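PDB 4R12: nicastrin from Dictyostelium purpureum, which probably serves as an essential subunit of gamma-secretase, the endoprotease complex that cleaves integral membrane proteins such as Notch receptors within the membrane. Local coordinates for residues I91-D99 with F141-V152; D334-H345 with E366-T375. One frame throughout, in Å; residues are numbered along the deposited sequence.

Contact 1 lies in the small lobe of nicastrin and contact 2 in the large lobe, whose family is related to zinc exopeptidases. Their centres are about 40 Å apart and their nearest atoms about 25 Å, so neither touches the other, and the chain completes contact 1 before contact 2 begins. Each pairs two parallel strands, but the ends are secured differently: in contact 1 the hydroxyls of T98 and S151 tie the loop after the first strand to the second strand and the helix after it, while lysines reach across in contact 2. Both also carry an N-linked sugar, on N148 and N367. These sugars are attached to the protein's own asparagines and mark glycosylated surface, not a ligand pocket.

Contact 1. Residues I91-D99 with F141-V152; sequences IEGIIVLTD and FPIFAIDNQTSV. With NAG (2-acetamido-2-deoxy-beta-D-glucopyranose), chain D.
With its first side-chain torsion setting OG1 between its own backbone N and carbonyl carbon (chi1 67°), T98 aims OG1 into the plane of the I146 carbonyl and donates to I146 O over 2.6 Å. S151 turns OG anti to its carbonyl carbon (chi1 -74°), where it accepts from T98 N at 2.9 Å. These bonds close one end of a parallel strand pair of the small lobe, 91-96 beside 143-146, and tie it to the helix beginning at N148. S151 suits this junction because a hydroxyl can both accept and donate: OG donates to D147 O, which also accepts from S151 N. D147 is the N-cap, its OD1 accepting both T150 N and T150 OG1.

Along the strands the backbone alternates its donors, I94 N to P142 O, F144 N to I94 O and V96 N to F144 O; the next step, I146 N to V96 O, is weak at 3.3 Å. The beta-branched residues fit the extended chain. I94 and V96 share a face with I143 and A145, whereas I95 sends CG2 to I146 CD1, 3.5 Å away, and L97 brings CD2 to that same methyl. At the other end the F141 ring lies obliquely against aliphatic groups, with CE1 3.5 Å from I94 CD1 and CE2 near I91 CG2. G93 has no side chain, and P142 O comes within 3.3 Å of its CA.

D99 packs CB against N148 OD1 and V152 CG2, while its carboxylate forms a salt bridge with R155 farther along the helix. N148 carries the N-linked sugar through ND2, and the acetamido N2 of that sugar donates to D99 O at 3.0 Å.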
loop_
_atom_site.group_PDB
_atom_site.type_symbol
_atom_site.label_atom_id
_atom_site.label_comp_id
_atom_site.label_asym_id
_atom_site.label_seq_id
_atom_site.Cartn_x
_atom_site.Cartn_y
_atom_site.Cartn_z
ATOM N N ILE A 91 -30.188 -9.313 8.390
ATOM C CA ILE A 91 -29.491 -8.214 7.771
ATOM C C ILE A 91 -28.975 -8.680 6.442
ATOM O O ILE A 91 -28.358 -9.673 6.369
ATOM C CB ILE A 91 -28.328 -7.774 8.648
ATOM C CG1 ILE A 91 -27.559 -6.666 7.981
ATOM C CG2 ILE A 91 -27.426 -8.945 8.932
ATOM C CD1 ILE A 91 -26.785 -5.863 8.980
ATOM N N GLU A 92 -29.261 -7.951 5.399
ATOM C CA GLU A 92 -28.921 -8.393 4.043
ATOM C C GLU A 92 -27.733 -7.626 3.459
ATOM O O GLU A 92 -27.198 -7.977 2.409
ATOM C CB GLU A 92 -30.137 -8.262 3.128
ATOM C CG GLU A 92 -31.281 -9.195 3.503
ATOM C CD GLU A 92 -30.933 -10.666 3.315
ATOM O OE1 GLU A 92 -29.930 -10.962 2.631
ATOM O OE2 GLU A 92 -31.669 -11.533 3.851
ATOM N N GLY A 93 -27.309 -6.583 4.147
ATOM C CA GLY A 93 -26.179 -5.823 3.658
ATOM C C GLY A 93 -25.993 -4.565 4.459
ATOM O O GLY A 93 -26.874 -4.174 5.223
ATOM N N ILE A 94 -24.838 -3.932 4.287
ATOM C CA ILE A 94 -24.551 -2.674 4.960
ATOM C C ILE A 94 -23.987 -1.666 3.967
ATOM O O ILE A 94 -23.181 -2.018 3.100
ATOM C CB ILE A 94 -23.560 -2.878 6.130
ATOM C CG1 ILE A 94 -24.230 -3.673 7.251
ATOM C CG2 ILE A 94 -23.052 -1.545 6.680
ATOM C CD1 ILE A 94 -23.270 -4.118 8.326
ATOM N N ILE A 95 -24.441 -0.421 4.081
ATOM C CA ILE A 95 -23.854 0.694 3.353
ATOM C C ILE A 95 -23.221 1.638 4.357
ATOM O O ILE A 95 -23.879 2.082 5.304
ATOM C CB ILE A 95 -24.891 1.454 2.521
ATOM C CG1 ILE A 95 -25.541 0.516 1.506
ATOM C CG2 ILE A 95 -24.249 2.651 1.832
ATOM C CD1 ILE A 95 -26.685 1.148 0.722
ATOM N N VAL A 96 -21.941 1.925 4.161
ATOM C CA VAL A 96 -21.227 2.824 5.061
ATOM C C VAL A 96 -21.090 4.194 4.409
ATOM O O VAL A 96 -20.569 4.330 3.295
ATOM C CB VAL A 96 -19.834 2.267 5.449
ATOM C CG1 VAL A 96 -19.066 3.282 6.320
ATOM C CG2 VAL A 96 -19.986 0.913 6.171
ATOM N N LEU A 97 -21.572 5.209 5.117
ATOM C CA LEU A 97 -21.572 6.575 4.622
ATOM C C LEU A 97 -20.209 7.228 4.848
ATOM O O LEU A 97 -19.571 7.011 5.880
ATOM C CB LEU A 97 -22.674 7.383 5.323
ATOM C CG LEU A 97 -24.096 6.801 5.255
ATOM C CD1 LEU A 97 -24.998 7.532 6.235
ATOM C CD2 LEU A 97 -24.662 6.886 3.844
ATOM N N THR A 98 -19.764 8.018 3.883
ATOM C CA THR A 98 -18.496 8.724 4.025
ATOM C C THR A 98 -18.662 10.236 3.912
ATOM O O THR A 98 -17.679 10.928 3.647
ATOM C CB THR A 98 -17.473 8.273 2.964
ATOM O OG1 THR A 98 -17.929 8.684 1.665
ATOM C CG2 THR A 98 -17.311 6.755 2.982
ATOM N N ASP A 99 -19.886 10.746 4.099
ATOM C CA ASP A 99 -20.103 12.199 4.063
ATOM C C ASP A 99 -19.670 12.854 5.378
ATOM O O ASP A 99 -19.465 14.067 5.440
ATOM C CB ASP A 99 -21.567 12.550 3.742
ATOM C CG ASP A 99 -22.572 11.844 4.646
ATOM O OD1 ASP A 99 -22.284 10.732 5.151
ATOM O OD2 ASP A 99 -23.678 12.408 4.835
ATOM N N PHE A 141 -22.669 -11.274 4.192
ATOM C CA PHE A 141 -23.493 -10.300 3.488
ATOM C C PHE A 141 -22.569 -9.221 2.945
ATOM O O PHE A 141 -21.472 -9.037 3.475
ATOM C CB PHE A 141 -24.559 -9.694 4.416
ATOM C CG PHE A 141 -24.010 -9.128 5.706
ATOM C CD1 PHE A 141 -23.416 -7.869 5.742
ATOM C CD2 PHE A 141 -24.106 -9.846 6.890
ATOM C CE1 PHE A 141 -22.919 -7.358 6.932
ATOM C CE2 PHE A 141 -23.619 -9.332 8.081
ATOM C CZ PHE A 141 -23.025 -8.089 8.103
ATOM N N PRO A 142 -22.998 -8.506 1.895
ATOM C CA PRO A 142 -22.091 -7.508 1.320
ATOM C C PRO A 142 -22.046 -6.212 2.130
ATOM O O PRO A 142 -23.031 -5.822 2.776
ATOM C CB PRO A 142 -22.680 -7.269 -0.067
ATOM C CG PRO A 142 -24.148 -7.514 0.118
ATOM C CD PRO A 142 -24.258 -8.609 1.137
ATOM N N ILE A 143 -20.887 -5.562 2.105
ATOM C CA ILE A 143 -20.732 -4.250 2.701
ATOM C C ILE A 143 -20.105 -3.321 1.657
ATOM O O ILE A 143 -19.066 -3.644 1.070
ATOM C CB ILE A 143 -19.858 -4.287 3.992
ATOM C CG1 ILE A 143 -20.364 -5.373 4.951
ATOM C CG2 ILE A 143 -19.861 -2.927 4.688
ATOM C CD1 ILE A 143 -19.619 -5.421 6.295
ATOM N N PHE A 144 -20.771 -2.200 1.392
ATOM C CA PHE A 144 -20.230 -1.162 0.506
ATOM C C PHE A 144 -20.044 0.153 1.241
ATOM O O PHE A 144 -20.914 0.563 2.020
ATOM C CB PHE A 144 -21.162 -0.875 -0.683
ATOM C CG PHE A 144 -21.206 -1.948 -1.742
ATOM C CD1 PHE A 144 -21.414 -3.270 -1.418
ATOM C CD2 PHE A 144 -21.126 -1.606 -3.080
ATOM C CE1 PHE A 144 -21.504 -4.245 -2.409
ATOM C CE2 PHE A 144 -21.216 -2.577 -4.075
ATOM C CZ PHE A 144 -21.403 -3.899 -3.732
ATOM N N ALA A 145 -18.946 0.849 0.948
ATOM C CA ALA A 145 -18.880 2.270 1.208
ATOM C C ALA A 145 -19.285 3.009 -0.071
ATOM O O ALA A 145 -19.251 2.440 -1.166
ATOM C CB ALA A 145 -17.477 2.692 1.656
ATOM N N ILE A 146 -19.671 4.271 0.076
ATOM C CA ILE A 146 -20.070 5.093 -1.062
ATOM C C ILE A 146 -19.442 6.468 -0.899
ATOM O O ILE A 146 -19.114 6.868 0.219
ATOM C CB ILE A 146 -21.604 5.223 -1.184
ATOM C CG1 ILE A 146 -22.240 5.419 0.195
ATOM C CG2 ILE A 146 -22.197 3.987 -1.882
ATOM C CD1 ILE A 146 -23.716 5.710 0.140
ATOM N N ASP A 147 -19.279 7.193 -2.005
ATOM C CA ASP A 147 -18.571 8.470 -1.950
ATOM C C ASP A 147 -19.389 9.538 -1.236
ATOM O O ASP A 147 -20.509 9.298 -0.789
ATOM C CB ASP A 147 -18.163 8.948 -3.355
ATOM C CG ASP A 147 -19.337 9.463 -4.195
ATOM O OD1 ASP A 147 -20.484 9.540 -3.721
ATOM O OD2 ASP A 147 -19.092 9.823 -5.361
ATOM N N ASN A 148 -18.824 10.731 -1.118
ATOM C CA ASN A 148 -19.433 11.809 -0.329
ATOM C C ASN A 148 -20.805 12.212 -0.825
ATOM O O ASN A 148 -21.753 12.171 -0.095
ATOM C CB ASN A 148 -18.525 13.036 -0.274
ATOM C CG ASN A 148 -18.902 14.016 0.806
ATOM O OD1 ASN A 148 -20.034 14.207 1.126
ATOM N ND2 ASN A 148 -17.922 14.642 1.361
ATOM N N GLN A 149 -20.867 12.615 -2.070
ATOM C CA GLN A 149 -22.109 13.045 -2.689
ATOM C C GLN A 149 -23.195 11.975 -2.568
ATOM O O GLN A 149 -24.316 12.263 -2.147
ATOM C CB GLN A 149 -21.850 13.399 -4.155
ATOM C CG GLN A 149 -23.100 13.663 -4.980
ATOM C CD GLN A 149 -22.788 14.375 -6.288
ATOM O OE1 GLN A 149 -22.060 15.373 -6.305
ATOM N NE2 GLN A 149 -23.328 13.861 -7.392
ATOM N N THR A 150 -22.861 10.735 -2.916
ATOM C CA THR A 150 -23.837 9.651 -2.836
ATOM C C THR A 150 -24.276 9.401 -1.392
ATOM O O THR A 150 -25.441 9.119 -1.134
ATOM C CB THR A 150 -23.279 8.347 -3.449
ATOM O OG1 THR A 150 -22.815 8.613 -4.780
ATOM C CG2 THR A 150 -24.336 7.261 -3.496
ATOM N N SER A 151 -23.344 9.520 -0.446
ATOM C CA SER A 151 -23.679 9.317 0.960
ATOM C C SER A 151 -24.736 10.313 1.424
ATOM O O SER A 151 -25.683 9.942 2.121
ATOM C CB SER A 151 -22.428 9.422 1.843
ATOM O OG SER A 151 -21.618 8.262 1.710
ATOM N N VAL A 152 -24.567 11.572 1.030
ATOM C CA VAL A 152 -25.535 12.612 1.370
ATOM C C VAL A 152 -26.937 12.197 0.926
ATOM O O VAL A 152 -27.899 12.275 1.696
ATOM C CB VAL A 152 -25.154 13.971 0.729
ATOM C CG1 VAL A 152 -26.282 14.998 0.907
ATOM C CG2 VAL A 152 -23.844 14.484 1.315
HETATM C C1 NAG D . -17.961 16.097 2.207
HETATM C C2 NAG D . -16.987 16.344 3.330
HETATM C C3 NAG D . -17.362 17.595 4.084
HETATM C C4 NAG D . -17.624 18.769 3.149
HETATM C C5 NAG D . -18.587 18.320 2.050
HETATM C C6 NAG D . -18.869 19.351 0.997
HETATM C C7 NAG D . -15.971 14.453 4.361
HETATM C C8 NAG D . -16.060 13.457 5.454
HETATM N N2 NAG D . -17.005 15.241 4.230
HETATM O O3 NAG D . -16.303 17.867 4.978
HETATM O O4 NAG D . -18.170 19.830 3.928
HETATM O O5 NAG D . -17.970 17.247 1.388
HETATM O O6 NAG D . -17.659 19.685 0.343
HETATM O O7 NAG D . -15.016 14.528 3.639
#

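Contact 2. Residues D334-H345 with E366-T375; sequences DKNLGKYSLYLH and ENSTITFKPT. With NAG (2-acetamido-2-deoxy-beta-D-glucopyranose), chain E.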
loop_
_atom_site.group_PDB
_atom_site.type_symbol
_atom_site.label_atom_id
_atom_site.label_comp_id
_atom_site.label_asym_id
_atom_site.label_seq_id
_atom_site.Cartn_x
_atom_site.Cartn_y
_atom_site.Cartn_z
ATOM N N ASP A 334 7.160 18.406 19.641
ATOM C CA ASP A 334 7.864 18.471 20.929
ATOM C C ASP A 334 7.750 19.904 21.435
ATOM O O ASP A 334 8.269 20.825 20.804
ATOM C CB ASP A 334 9.331 18.044 20.773
ATOM C CG ASP A 334 10.099 17.993 22.107
ATOM O OD1 ASP A 334 9.760 18.731 23.054
ATOM O OD2 ASP A 334 11.065 17.210 22.199
ATOM N N LYS A 335 7.068 20.095 22.563
ATOM C CA LYS A 335 6.831 21.447 23.080
ATOM C C LYS A 335 8.123 22.143 23.511
ATOM O O LYS A 335 8.215 23.367 23.462
ATOM C CB LYS A 335 5.841 21.419 24.251
ATOM C CG LYS A 335 4.373 21.502 23.827
ATOM C CD LYS A 335 3.508 22.160 24.908
ATOM C CE LYS A 335 2.616 21.148 25.621
ATOM N NZ LYS A 335 1.797 21.787 26.696
ATOM N N ASN A 336 9.116 21.363 23.928
ATOM C CA ASN A 336 10.428 21.913 24.277
ATOM C C ASN A 336 11.088 22.594 23.092
ATOM O O ASN A 336 11.318 23.807 23.091
ATOM C CB ASN A 336 11.366 20.819 24.795
ATOM C CG ASN A 336 10.960 20.291 26.149
ATOM O OD1 ASN A 336 11.080 20.990 27.157
ATOM N ND2 ASN A 336 10.502 19.040 26.191
ATOM N N LEU A 337 11.381 21.788 22.081
ATOM C CA LEU A 337 12.209 22.217 20.968
ATOM C C LEU A 337 11.429 23.036 19.946
ATOM O O LEU A 337 12.017 23.733 19.119
ATOM C CB LEU A 337 12.837 20.993 20.300
ATOM C CG LEU A 337 13.324 19.918 21.281
ATOM C CD1 LEU A 337 13.661 18.612 20.559
ATOM C CD2 LEU A 337 14.516 20.408 22.110
ATOM N N GLY A 338 10.101 22.962 20.012
ATOM C CA GLY A 338 9.268 23.608 19.013
ATOM C C GLY A 338 9.485 22.950 17.661
ATOM O O GLY A 338 9.466 23.613 16.622
ATOM N N LYS A 339 9.723 21.641 17.691
ATOM C CA LYS A 339 9.992 20.858 16.491
ATOM C C LYS A 339 9.209 19.545 16.544
ATOM O O LYS A 339 8.812 19.090 17.621
ATOM C CB LYS A 339 11.496 20.567 16.343
ATOM C CG LYS A 339 12.392 21.806 16.146
ATOM C CD LYS A 339 13.765 21.416 15.589
ATOM C CE LYS A 339 14.787 22.561 15.676
ATOM N NZ LYS A 339 14.596 23.625 14.647
ATOM N N TYR A 340 8.990 18.951 15.375
ATOM C CA TYR A 340 8.281 17.681 15.255
ATOM C C TYR A 340 9.279 16.529 15.263
ATOM O O TYR A 340 10.302 16.594 14.575
ATOM C CB TYR A 340 7.449 17.650 13.967
ATOM C CG TYR A 340 6.352 18.680 13.925
ATOM C CD1 TYR A 340 5.127 18.447 14.537
ATOM C CD2 TYR A 340 6.541 19.892 13.273
ATOM C CE1 TYR A 340 4.121 19.385 14.503
ATOM C CE2 TYR A 340 5.531 20.842 13.229
ATOM C CZ TYR A 340 4.327 20.585 13.847
ATOM O OH TYR A 340 3.324 21.527 13.808
ATOM N N SER A 341 8.985 15.473 16.020
ATOM C CA SER A 341 9.928 14.366 16.174
ATOM C C SER A 341 9.682 13.223 15.217
ATOM O O SER A 341 8.551 12.738 15.098
ATOM C CB SER A 341 9.874 13.808 17.600
ATOM O OG SER A 341 10.070 14.824 18.559
ATOM N N LEU A 342 10.748 12.781 14.550
ATOM C CA LEU A 342 10.750 11.477 13.899
ATOM C C LEU A 342 11.665 10.584 14.702
ATOM O O LEU A 342 12.610 11.062 15.324
ATOM C CB LEU A 342 11.212 11.563 12.438
ATOM C CG LEU A 342 10.248 12.261 11.477
ATOM C CD1 LEU A 342 10.883 12.398 10.068
ATOM C CD2 LEU A 342 8.891 11.528 11.388
ATOM N N TYR A 343 11.393 9.287 14.673
ATOM C CA TYR A 343 12.073 8.342 15.550
ATOM C C TYR A 343 12.931 7.384 14.747
ATOM O O TYR A 343 12.545 6.932 13.678
ATOM C CB TYR A 343 11.047 7.587 16.397
ATOM C CG TYR A 343 10.429 8.483 17.439
ATOM C CD1 TYR A 343 9.308 9.256 17.148
ATOM C CD2 TYR A 343 10.997 8.595 18.705
ATOM C CE1 TYR A 343 8.755 10.106 18.108
ATOM C CE2 TYR A 343 10.460 9.435 19.659
ATOM C CZ TYR A 343 9.339 10.183 19.358
ATOM O OH TYR A 343 8.810 11.009 20.324
ATOM N N LEU A 344 14.123 7.117 15.254
ATOM C CA LEU A 344 15.077 6.274 14.555
ATOM C C LEU A 344 15.154 4.910 15.222
ATOM O O LEU A 344 15.617 4.798 16.356
ATOM C CB LEU A 344 16.463 6.941 14.532
ATOM C CG LEU A 344 16.492 8.286 13.799
ATOM C CD1 LEU A 344 17.906 8.852 13.792
ATOM C CD2 LEU A 344 15.947 8.168 12.365
ATOM N N HIS A 345 14.673 3.880 14.531
ATOM C CA HIS A 345 14.735 2.520 15.053
ATOM C C HIS A 345 15.846 1.793 14.326
ATOM O O HIS A 345 15.761 1.580 13.123
ATOM C CB HIS A 345 13.388 1.797 14.863
ATOM C CG HIS A 345 12.220 2.574 15.387
ATOM N ND1 HIS A 345 11.495 2.173 16.485
ATOM C CD2 HIS A 345 11.675 3.745 14.979
ATOM C CE1 HIS A 345 10.541 3.056 16.727
ATOM N NE2 HIS A 345 10.628 4.020 15.830
ATOM N N GLU A 366 18.393 26.871 10.309
ATOM C CA GLU A 366 17.596 27.506 11.355
ATOM C C GLU A 366 16.136 27.084 11.306
ATOM O O GLU A 366 15.549 26.773 12.335
ATOM C CB GLU A 366 17.691 29.028 11.245
ATOM C CG GLU A 366 16.721 29.777 12.157
ATOM C CD GLU A 366 16.791 31.282 12.000
ATOM O OE1 GLU A 366 17.366 31.767 10.995
ATOM O OE2 GLU A 366 16.259 31.989 12.882
ATOM N N ASN A 367 15.555 27.099 10.130
ATOM C CA ASN A 367 14.130 26.899 9.979
ATOM C C ASN A 367 13.659 25.423 10.018
ATOM O O ASN A 367 12.524 25.168 9.857
ATOM C CB ASN A 367 13.610 27.596 8.727
ATOM C CG ASN A 367 13.475 29.097 8.890
ATOM O OD1 ASN A 367 13.470 29.602 9.975
ATOM N ND2 ASN A 367 13.342 29.788 7.812
ATOM N N SER A 368 14.543 24.481 10.259
ATOM C CA SER A 368 14.135 23.078 10.356
ATOM C C SER A 368 13.043 22.861 11.406
ATOM O O SER A 368 13.164 23.338 12.536
ATOM C CB SER A 368 15.343 22.197 10.680
ATOM O OG SER A 368 14.936 20.856 10.813
ATOM N N THR A 369 11.980 22.156 11.029
ATOM C CA THR A 369 10.900 21.853 11.968
ATOM C C THR A 369 10.941 20.396 12.410
ATOM O O THR A 369 10.042 19.920 13.106
ATOM C CB THR A 369 9.520 22.146 11.356
ATOM O OG1 THR A 369 9.324 21.330 10.196
ATOM C CG2 THR A 369 9.423 23.603 10.951
ATOM N N ILE A 370 12.006 19.708 12.009
ATOM C CA ILE A 370 12.166 18.283 12.245
ATOM C C ILE A 370 13.347 18.005 13.170
ATOM O O ILE A 370 14.420 18.591 13.022
ATOM C CB ILE A 370 12.368 17.520 10.914
ATOM C CG1 ILE A 370 11.135 17.667 10.014
ATOM C CG2 ILE A 370 12.696 16.051 11.171
ATOM C CD1 ILE A 370 9.871 17.038 10.594
ATOM N N THR A 371 13.133 17.126 14.139
ATOM C CA THR A 371 14.212 16.647 14.985
ATOM C C THR A 371 14.107 15.123 15.085
ATOM O O THR A 371 13.016 14.558 14.923
ATOM C CB THR A 371 14.165 17.297 16.393
ATOM O OG1 THR A 371 15.354 16.973 17.118
ATOM C CG2 THR A 371 12.950 16.813 17.182
ATOM N N PHE A 372 15.234 14.458 15.328
ATOM C CA PHE A 372 15.244 13.001 15.440
ATOM C C PHE A 372 15.474 12.549 16.881
ATOM O O PHE A 372 16.294 13.117 17.611
ATOM C CB PHE A 372 16.310 12.392 14.528
ATOM C CG PHE A 372 16.009 12.534 13.060
ATOM C CD1 PHE A 372 15.028 11.754 12.459
ATOM C CD2 PHE A 372 16.708 13.442 12.286
ATOM C CE1 PHE A 372 14.734 11.882 11.096
ATOM C CE2 PHE A 372 16.431 13.577 10.928
ATOM C CZ PHE A 372 15.441 12.793 10.329
ATOM N N LYS A 373 14.728 11.527 17.283
ATOM C CA LYS A 373 14.868 10.928 18.602
ATOM C C LYS A 373 15.094 9.431 18.498
ATOM O O LYS A 373 14.634 8.785 17.556
ATOM C CB LYS A 373 13.629 11.208 19.455
ATOM C CG LYS A 373 13.602 12.612 20.015
ATOM C CD LYS A 373 12.255 12.952 20.627
ATOM C CE LYS A 373 12.172 14.454 20.893
ATOM N NZ LYS A 373 10.868 14.843 21.490
ATOM N N PRO A 374 15.807 8.866 19.476
ATOM C CA PRO A 374 15.910 7.411 19.508
ATOM C C PRO A 374 14.617 6.778 20.005
ATOM O O PRO A 374 13.841 7.417 20.724
ATOM C CB PRO A 374 17.066 7.163 20.496
ATOM C CG PRO A 374 17.068 8.366 21.373
ATOM C CD PRO A 374 16.664 9.513 20.490
ATOM N N THR A 375 14.384 5.528 19.619
ATOM C CA THR A 375 13.297 4.765 20.208
ATOM C C THR A 375 13.705 4.214 21.584
ATOM O O THR A 375 14.896 4.135 21.901
ATOM C CB THR A 375 12.859 3.616 19.280
ATOM O OG1 THR A 375 11.721 2.965 19.842
ATOM C CG2 THR A 375 13.989 2.597 19.083
HETATM C C1 NAG E . 13.044 31.134 7.907
HETATM C C2 NAG E . 13.681 32.119 6.939
HETATM C C3 NAG E . 13.067 33.502 6.934
HETATM C C4 NAG E . 11.573 33.450 7.061
HETATM C C5 NAG E . 11.257 32.679 8.328
HETATM C C6 NAG E . 9.776 32.701 8.635
HETATM C C7 NAG E . 16.010 31.690 6.817
HETATM C C8 NAG E . 17.322 31.885 7.504
HETATM N N2 NAG E . 15.028 32.338 7.346
HETATM O O3 NAG E . 13.418 34.177 5.748
HETATM O O4 NAG E . 11.056 34.774 7.134
HETATM O O5 NAG E . 11.663 31.358 8.049
HETATM O O6 NAG E . 9.075 32.484 7.417
HETATM O O7 NAG E . 15.872 30.980 5.856
HETATM O O HOH W 1 16.975 4.081 19.329
#
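Y340 N donates to T369 O at 2.7 Å, the first of five backbone bonds that join strand 339-345 to strand 370-374 and the residue before it, in parallel. T371 N to Y340 O, L342 N to T371 O, K373 N to L342 O and L344 N to K373 O follow in turn. With helix 352-362 between them in sequence, the strands form a beta-alpha-beta unit of the large lobe.

Apolar contacts gather on the face of L342, L344, I370 and F372. The F372 ring meets L342 CB with CE1 at 3.8 Å and L344 CD2 with CD1 at 3.7 Å; helix 352-362 packs on F372 and L344, and helix 427-441 on I370. Such bulky hydrocarbon side chains suit a sheet face lying under helices. Just past the end of strand 370-374, T375 sets CB over one face of the H345 imidazole, 3.4 Å from H345 ND1, while H345 NE2 is hydrogen-bonded to H403 O and T401 OG1.

The side-chain polar contacts belong to two lysines. K373 runs beside Y343, with K373 CB 3.6 Å from Y343 CE2. Extended beyond CG, it brings NZ to D334 OD2 in a salt bridge, at a modelled distance too short to be trusted. D334 starts an Asx turn, OD1 accepting N336 N, and faces G338 and K339 in a G1 beta bulge. K339 bends at its last torsion (chi4 -76°) and donates NZ to S368 O at 2.6 Å.

Long lysines thus add side-chain ties to the backbone ladder: K339 holds the loop entering strand 370-374, and K373 apparently pairs its charge with D334 at the hairpin turn.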